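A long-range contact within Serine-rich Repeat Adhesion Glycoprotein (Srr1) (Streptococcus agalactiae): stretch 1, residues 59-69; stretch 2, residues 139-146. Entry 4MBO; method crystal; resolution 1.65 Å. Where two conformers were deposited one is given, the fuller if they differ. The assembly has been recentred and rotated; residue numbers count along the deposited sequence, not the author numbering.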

# COMPACT_ATOMS: atom_id res chain seq x y z
N VAL A 59 -4.83 18.41 23.14
CA VAL A 59 -4.52 17.24 22.34
C VAL A 59 -3.88 16.13 23.14
O VAL A 59 -3.41 16.36 24.26
N PHE A 60 -3.90 14.92 22.58
CA PHE A 60 -3.08 13.82 23.10
C PHE A 60 -2.56 13.11 21.87
O PHE A 60 -3.13 13.23 20.78
N THR A 61 -1.43 12.40 22.03
CA THR A 61 -0.74 11.82 20.90
C THR A 61 -0.43 10.36 21.10
O THR A 61 0.19 9.99 22.11
N VAL A 62 -0.82 9.54 20.13
CA VAL A 62 -0.41 8.12 20.08
C VAL A 62 0.74 8.04 19.07
O VAL A 62 0.58 8.39 17.91
N LYS A 63 1.91 7.63 19.53
CA LYS A 63 3.10 7.59 18.69
C LYS A 63 3.31 6.21 18.11
O LYS A 63 3.29 5.23 18.83
N LEU A 64 3.52 6.12 16.79
CA LEU A 64 3.83 4.85 16.16
C LEU A 64 5.30 4.88 15.70
O LEU A 64 5.90 5.92 15.47
N SER A 65 5.90 3.70 15.61
CA SER A 65 7.22 3.57 15.05
C SER A 65 7.21 3.98 13.59
O SER A 65 6.15 4.03 12.96
N ASP A 66 8.38 4.32 13.05
CA ASP A 66 8.50 4.79 11.69
C ASP A 66 8.04 3.81 10.65
O ASP A 66 7.82 4.19 9.50
N ASN A 67 7.93 2.54 11.01
CA ASN A 67 7.55 1.55 10.04
C ASN A 67 6.10 1.13 10.15
O ASN A 67 5.75 0.08 9.63
N LEU A 68 5.27 1.95 10.78
CA LEU A 68 3.87 1.61 11.00
C LEU A 68 2.99 2.79 10.64
O LEU A 68 3.32 3.93 11.00
N ASP A 69 1.89 2.56 9.89
CA ASP A 69 0.96 3.62 9.48
C ASP A 69 -0.49 3.15 9.70
O ASP A 69 -0.72 2.00 10.04
N GLN A 139 10.35 -7.94 11.83
CA GLN A 139 10.49 -6.50 11.99
C GLN A 139 9.84 -6.13 13.31
O GLN A 139 8.94 -6.82 13.76
N CYS A 140 10.26 -5.03 13.90
CA CYS A 140 9.76 -4.57 15.20
C CYS A 140 8.79 -3.39 15.02
O CYS A 140 9.13 -2.38 14.38
N PHE A 141 7.58 -3.53 15.55
CA PHE A 141 6.52 -2.51 15.46
C PHE A 141 6.14 -2.09 16.86
O PHE A 141 5.93 -2.92 17.70
N THR A 142 6.09 -0.79 17.10
CA THR A 142 5.75 -0.26 18.43
C THR A 142 4.77 0.92 18.37
O THR A 142 4.63 1.60 17.37
N ALA A 143 4.12 1.15 19.50
CA ALA A 143 3.22 2.27 19.68
C ALA A 143 3.33 2.70 21.12
O ALA A 143 3.37 1.88 22.02
N THR A 144 3.29 4.01 21.33
CA THR A 144 3.41 4.61 22.65
C THR A 144 2.29 5.60 22.95
O THR A 144 1.92 6.38 22.10
N LEU A 145 1.77 5.55 24.18
CA LEU A 145 0.81 6.53 24.63
C LEU A 145 1.28 6.91 26.04
O LEU A 145 1.21 6.12 26.96
N ASN A 146 1.80 8.14 26.16
CA ASN A 146 2.40 8.63 27.39
C ASN A 146 3.53 7.66 27.77
O ASN A 146 4.42 7.38 26.97

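Strands 59-64 and 139-145 run antiparallel, their axes at 162° and 4.6 Å apart at closest approach. K63 and T144 face each other in the antiparallel register, and their side chains emerge on the same face; their backbones are bonded through K63 N to T144 O at 2.9 Å and T144 N to K63 O at 2.8 Å.

V62, L64, A143 and L145 share one face. At L64 and A143 the CA atoms lie just 4.4 Å apart, and L64 (m, t) places CD2 3.8 Å from A143 CB. L145 (t, p) is an apolar bump on this face: its CD1 lies 4.0 Å from F60 CD1, 4.1 Å from V62 CG2 and 3.5 Å from T61 O, thus filling a hollow lined by a ring, a valine methyl and backbone. F60 has chi1 p, V62 chi1 t.

On the other face, K63 CB and T144 CB meet at 4.2 Å, but the extended lysine (m, t, t, t) leads its end away. A water accepts a weak bond from K63 NZ (3.3 Å) and donates to N146 O (2.8 Å). Another donates to T61 O (2.7 Å) and accepts from N146 N (2.8 Å).

Beyond the strand, the type I turn from S65 to L68 keeps one backbone bond and takes its return bond from a side chain. S65 N donates to T142 O (3.0 Å), and T142 N donates to S65 OG (3.1 Å, 176°). With chi1 p, that hydroxyl also donates to N67 OD1 at 2.7 Å. N67, likewise p, directs ND2 to C140 O (2.8 Å, 171°), C140 itself being covalently bonded to a group elsewhere in the structure; a third water accepts from N67 ND2 (3.0 Å) and donates to Q139 OE1 (2.7 Å). The F141 ring (chi1 m) packs obliquely against this turn, its CD1 3.3 Å from N67 OD1 and 3.9 Å from L68 CD1.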

# COMPACT_ATOMS: atom_id res chain seq x y z
CB VAL A 59 -3.56 17.59 21.17
CG1 VAL A 59 -4.18 18.64 20.24
CG2 VAL A 59 -2.22 18.07 21.68
CB PHE A 60 -3.76 12.90 24.12
CG PHE A 60 -4.83 12.02 23.55
CD1 PHE A 60 -4.51 10.75 23.07
CD2 PHE A 60 -6.14 12.45 23.50
CE1 PHE A 60 -5.49 9.93 22.56
CE2 PHE A 60 -7.12 11.63 22.97
CZ PHE A 60 -6.79 10.36 22.49
CB THR A 61 0.57 12.61 20.67
OG1 THR A 61 0.28 14.03 20.60
CG2 THR A 61 1.27 12.21 19.40
CB VAL A 62 -1.55 7.21 19.68
CG1 VAL A 62 -1.09 5.77 19.54
CG2 VAL A 62 -2.68 7.31 20.69
CB LYS A 63 4.30 8.01 19.50
CG LYS A 63 4.14 9.36 20.20
CD LYS A 63 5.36 9.58 21.08
CE LYS A 63 5.26 10.81 21.93
NZ LYS A 63 6.57 10.91 22.63
CB LEU A 64 2.94 4.59 14.94
CG LEU A 64 1.43 4.77 15.12
CD1 LEU A 64 0.74 4.53 13.79
CD2 LEU A 64 0.93 3.85 16.22
CB SER A 65 7.73 2.14 15.27
OG SER A 65 6.82 1.13 14.81
CB ASP A 66 9.96 5.09 11.34
CG ASP A 66 10.47 6.34 11.93
OD1 ASP A 66 9.81 7.00 12.73
OD2 ASP A 66 11.63 6.68 11.55
CB ASN A 67 8.44 0.32 10.18
CG ASN A 67 8.37 -0.30 11.57
OD1 ASN A 67 7.58 0.13 12.41
ND2 ASN A 67 9.17 -1.33 11.79
CB LEU A 68 3.75 1.25 12.49
CG LEU A 68 2.52 0.55 13.02
CD1 LEU A 68 2.40 -0.83 12.43
CD2 LEU A 68 2.59 0.45 14.55
CB ASP A 69 1.22 4.11 8.05
CG ASP A 69 0.89 3.11 6.98
OD1 ASP A 69 -0.22 2.55 7.03
OD2 ASP A 69 1.72 2.93 6.03
CB GLN A 139 9.76 -5.78 10.85
CG GLN A 139 10.16 -6.26 9.46
CD GLN A 139 11.63 -6.03 9.20
OE1 GLN A 139 12.06 -4.88 9.03
NE2 GLN A 139 12.40 -7.10 9.08
CB CYS A 140 10.99 -4.17 16.05
SG CYS A 140 10.64 -3.05 17.41
CB PHE A 141 5.30 -3.03 14.72
CG PHE A 141 5.62 -3.56 13.36
CD1 PHE A 141 5.79 -2.69 12.29
CD2 PHE A 141 5.78 -4.92 13.14
CE1 PHE A 141 6.12 -3.15 11.05
CE2 PHE A 141 6.11 -5.39 11.88
CZ PHE A 141 6.26 -4.50 10.84
CB THR A 142 7.00 0.19 19.24
OG1 THR A 142 7.68 1.31 18.63
CG2 THR A 142 7.99 -0.99 19.40
CB ALA A 143 1.80 1.89 19.34
CB THR A 144 4.74 5.39 22.75
OG1 THR A 144 5.84 4.47 22.63
CG2 THR A 144 4.89 6.11 24.07
CB LEU A 145 -0.63 5.99 24.63
CG LEU A 145 -1.68 6.97 25.17
CD1 LEU A 145 -1.68 8.33 24.50
CD2 LEU A 145 -3.05 6.34 25.00
CB ASN A 146 1.38 8.80 28.51
CG ASN A 146 1.93 9.59 29.71
OD1 ASN A 146 2.79 10.46 29.56
ND2 ASN A 146 1.42 9.29 30.89
O HOH W 1 2.00 9.99 24.10
O HOH W 2 5.79 9.30 25.43
O HOH W 3 11.39 -2.50 10.15